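Local coordinates for ESX secretion system protein EccC (PDB 4NH0) that forms part of the ESX (type VII) secretion system that exports EsxA and EsxB, with weak ATPase activity, and might be its translocase subunit, at residues 1015-1023 and 1033-1041. Residues are numbered along the deposited sequence; the frame is centred on the assembly and turned at random.
Sequences MEARLPPPD and SWWTGAELF
A cation-pi stack of Arg1018 on Trp1035, backed by hydrogen bonds from the arginine's guanidinium and to its backbone carbonyl, joins the loop leaving helix 1001-1017 to the loop leading into strand 1039-1045, at the surface of the third FtsK domain, a P-loop NTPase fold. The connection between that helix and strand contains the short helix 1026-1031, and the contact ties together the two ends of this excursion, away from the ATP sites. One arginine here serves as both a flat surface and a double donor. The Arg1018 chain runs extended from CG to NE across one face of Trp1035, with CD 3.8 Å from the centroid of the six-membered ring. Its guanidinium continues the overlap toward the CZ3 rim, nearly parallel to the indole at 15°, with centres 4.0 Å apart. CG of Trp1035 sits between its backbone N and carbonyl carbon (chi1 65°), which turns the ring beneath the arginine, while its NE1 is held by the carbonyl of Asp1069. NH1 and NH2 of Arg1018 grip Ala1038 O end-on, at 2.8 and 2.7 Å, with the oxygen in the guanidinium plane; this double grip should restrain the guanidinium from turning off the indole. Replacing Arg1018 with a leucine would probably leave Ala1038 O without either of these two donors and expose part of the Trp1035 face. Prolines pack the neighbouring indole: Pro1021 CD makes a CH-pi contact over the five-membered ring of Trp1034, and Pro1020 CG meets Trp1034 CZ2 obliquely at 3.7 Å. At its edge, Trp1034 NE1 donates to the backbone O of Arg1018 at 159°, the N-H pointing nearly straight at the oxygen.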
loop_
_atom_site.group_PDB
_atom_site.type_symbol
_atom_site.label_atom_id
_atom_site.label_comp_id
_atom_site.label_asym_id
_atom_site.label_seq_id
_atom_site.Cartn_x
_atom_site.Cartn_y
_atom_site.Cartn_z
ATOM N N MET A 1015 2.903 59.924 -34.649
ATOM C CA MET A 1015 3.927 58.900 -34.491
ATOM C C MET A 1015 4.836 58.843 -35.715
ATOM O O MET A 1015 5.989 58.425 -35.619
ATOM C CB MET A 1015 3.292 57.529 -34.243
ATOM C CG MET A 1015 2.317 57.490 -33.077
ATOM S SD MET A 1015 2.975 58.179 -31.547
ATOM C CE MET A 1015 4.290 57.024 -31.185
ATOM N N GLU A 1016 4.313 59.263 -36.864
ATOM C CA GLU A 1016 5.113 59.337 -38.083
ATOM C C GLU A 1016 6.206 60.390 -37.955
ATOM O O GLU A 1016 7.257 60.287 -38.586
ATOM C CB GLU A 1016 4.235 59.647 -39.300
ATOM C CG GLU A 1016 3.315 58.514 -39.720
ATOM C CD GLU A 1016 2.403 58.901 -40.868
ATOM O OE1 GLU A 1016 2.381 60.094 -41.236
ATOM O OE2 GLU A 1016 1.697 58.016 -41.394
ATOM N N ALA A 1017 5.953 61.403 -37.134
ATOM C CA ALA A 1017 6.929 62.460 -36.906
ATOM C C ALA A 1017 8.087 61.956 -36.053
ATOM O O ALA A 1017 9.197 62.480 -36.125
ATOM C CB ALA A 1017 6.268 63.659 -36.249
ATOM N N ARG A 1018 7.821 60.932 -35.247
ATOM C CA ARG A 1018 8.832 60.378 -34.356
ATOM C C ARG A 1018 9.674 59.310 -35.043
ATOM O O ARG A 1018 10.612 58.777 -34.450
ATOM C CB ARG A 1018 8.179 59.793 -33.105
ATOM C CG ARG A 1018 7.472 60.811 -32.231
ATOM C CD ARG A 1018 7.032 60.187 -30.918
ATOM N NE ARG A 1018 6.375 61.152 -30.044
ATOM C CZ ARG A 1018 5.951 60.877 -28.815
ATOM N NH1 ARG A 1018 6.122 59.663 -28.310
ATOM N NH2 ARG A 1018 5.364 61.816 -28.087
ATOM N N LEU A 1019 9.333 58.998 -36.290
ATOM C CA LEU A 1019 10.054 57.983 -37.052
ATOM C C LEU A 1019 11.528 58.345 -37.202
ATOM O O LEU A 1019 11.865 59.497 -37.468
ATOM C CB LEU A 1019 9.412 57.787 -38.426
ATOM C CG LEU A 1019 8.037 57.115 -38.423
ATOM C CD1 LEU A 1019 7.482 57.008 -39.834
ATOM C CD2 LEU A 1019 8.113 55.746 -37.768
ATOM N N PRO A 1020 12.409 57.353 -37.021
ATOM C CA PRO A 1020 13.862 57.551 -37.002
ATOM C C PRO A 1020 14.439 58.019 -38.333
ATOM O O PRO A 1020 14.169 57.405 -39.364
ATOM C CB PRO A 1020 14.402 56.156 -36.655
ATOM C CG PRO A 1020 13.249 55.423 -36.062
ATOM C CD PRO A 1020 12.046 55.950 -36.765
ATOM N N PRO A 1021 15.223 59.107 -38.309
ATOM C CA PRO A 1021 16.051 59.491 -39.455
ATOM C C PRO A 1021 17.009 58.363 -39.831
ATOM O O PRO A 1021 17.443 57.622 -38.951
ATOM C CB PRO A 1021 16.808 60.719 -38.944
ATOM C CG PRO A 1021 15.908 61.301 -37.909
ATOM C CD PRO A 1021 15.239 60.129 -37.248
ATOM N N PRO A 1022 17.333 58.234 -41.125
ATOM C CA PRO A 1022 18.115 57.111 -41.658
ATOM C C PRO A 1022 19.519 56.978 -41.069
ATOM O O PRO A 1022 20.021 55.863 -40.942
ATOM C CB PRO A 1022 18.200 57.428 -43.155
ATOM C CG PRO A 1022 17.050 58.334 -43.421
ATOM C CD PRO A 1022 16.904 59.158 -42.188
ATOM N N ASP A 1023 20.138 58.099 -40.714
ATOM C CA ASP A 1023 21.553 58.109 -40.354
ATOM C C ASP A 1023 21.818 58.118 -38.849
ATOM O O ASP A 1023 22.902 58.503 -38.414
ATOM C CB ASP A 1023 22.232 59.321 -40.992
ATOM C CG ASP A 1023 21.437 60.597 -40.804
ATOM O OD1 ASP A 1023 20.190 60.521 -40.781
ATOM O OD2 ASP A 1023 22.055 61.674 -40.674
ATOM N N SER A 1033 16.570 59.772 -28.663
ATOM C CA SER A 1033 16.976 61.151 -28.432
ATOM C C SER A 1033 16.324 62.125 -29.408
ATOM O O SER A 1033 16.030 63.265 -29.053
ATOM C CB SER A 1033 18.498 61.272 -28.534
ATOM O OG SER A 1033 19.140 60.190 -27.882
ATOM N N TRP A 1034 16.095 61.665 -30.634
ATOM C CA TRP A 1034 15.660 62.542 -31.719
ATOM C C TRP A 1034 14.247 63.090 -31.532
ATOM O O TRP A 1034 13.828 63.989 -32.259
ATOM C CB TRP A 1034 15.751 61.805 -33.057
ATOM C CG TRP A 1034 14.728 60.728 -33.236
ATOM C CD1 TRP A 1034 13.512 60.848 -33.840
ATOM C CD2 TRP A 1034 14.833 59.364 -32.814
ATOM N NE1 TRP A 1034 12.851 59.645 -33.820
ATOM C CE2 TRP A 1034 13.642 58.718 -33.196
ATOM C CE3 TRP A 1034 15.817 58.627 -32.149
ATOM C CZ2 TRP A 1034 13.408 57.371 -32.933
ATOM C CZ3 TRP A 1034 15.583 57.290 -31.894
ATOM C CH2 TRP A 1034 14.388 56.676 -32.283
ATOM N N TRP A 1035 13.511 62.552 -30.565
ATOM C CA TRP A 1035 12.184 63.071 -30.260
ATOM C C TRP A 1035 11.955 63.153 -28.758
ATOM O O TRP A 1035 12.532 62.388 -27.987
ATOM C CB TRP A 1035 11.097 62.212 -30.910
ATOM C CG TRP A 1035 11.017 60.812 -30.381
ATOM C CD1 TRP A 1035 11.635 59.710 -30.890
ATOM C CD2 TRP A 1035 10.268 60.362 -29.245
ATOM N NE1 TRP A 1035 11.323 58.602 -30.142
ATOM C CE2 TRP A 1035 10.485 58.976 -29.125
ATOM C CE3 TRP A 1035 9.438 60.998 -28.317
ATOM C CZ2 TRP A 1035 9.903 58.214 -28.115
ATOM C CZ3 TRP A 1035 8.863 60.239 -27.315
ATOM C CH2 TRP A 1035 9.097 58.863 -27.223
ATOM N N THR A 1036 11.110 64.093 -28.353
ATOM C CA THR A 1036 10.750 64.252 -26.952
ATOM C C THR A 1036 9.236 64.249 -26.797
ATOM O O THR A 1036 8.502 64.366 -27.776
ATOM C CB THR A 1036 11.321 65.551 -26.359
ATOM O OG1 THR A 1036 10.878 66.667 -27.139
ATOM C CG2 THR A 1036 12.840 65.512 -26.354
ATOM N N GLY A 1037 8.775 64.118 -25.559
ATOM C CA GLY A 1037 7.352 64.065 -25.286
ATOM C C GLY A 1037 6.978 62.792 -24.556
ATOM O O GLY A 1037 7.845 62.033 -24.126
ATOM N N ALA A 1038 5.678 62.555 -24.422
ATOM C CA ALA A 1038 5.187 61.398 -23.690
ATOM C C ALA A 1038 4.973 60.200 -24.607
ATOM O O ALA A 1038 4.903 60.342 -25.827
ATOM C CB ALA A 1038 3.895 61.744 -22.971
ATOM N N GLU A 1039 4.877 59.018 -24.008
ATOM C CA GLU A 1039 4.534 57.813 -24.747
ATOM C C GLU A 1039 3.020 57.710 -24.859
ATOM O O GLU A 1039 2.295 58.250 -24.027
ATOM C CB GLU A 1039 5.108 56.572 -24.064
ATOM C CG GLU A 1039 6.626 56.532 -24.033
ATOM C CD GLU A 1039 7.162 55.241 -23.449
ATOM O OE1 GLU A 1039 6.351 54.426 -22.960
ATOM O OE2 GLU A 1039 8.393 55.038 -23.480
ATOM N N LEU A 1040 2.539 57.022 -25.888
ATOM C CA LEU A 1040 1.103 56.910 -26.103
ATOM C C LEU A 1040 0.606 55.489 -25.881
ATOM O O LEU A 1040 1.125 54.540 -26.466
ATOM C CB LEU A 1040 0.734 57.376 -27.510
ATOM C CG LEU A 1040 -0.741 57.231 -27.888
ATOM C CD1 LEU A 1040 -1.625 57.974 -26.900
ATOM C CD2 LEU A 1040 -0.984 57.729 -29.301
ATOM N N PHE A 1041 -0.402 55.354 -25.028
ATOM C CA PHE A 1041 -1.038 54.068 -24.788
ATOM C C PHE A 1041 -2.425 54.043 -25.408
ATOM O O PHE A 1041 -3.344 54.704 -24.925
ATOM C CB PHE A 1041 -1.126 53.776 -23.290
ATOM C CG PHE A 1041 0.190 53.426 -22.660
ATOM C CD1 PHE A 1041 1.017 54.415 -22.158
ATOM C CD2 PHE A 1041 0.594 52.107 -22.564
ATOM C CE1 PHE A 1041 2.227 54.092 -21.576
ATOM C CE2 PHE A 1041 1.803 51.780 -21.985
ATOM C CZ PHE A 1041 2.620 52.773 -21.490
#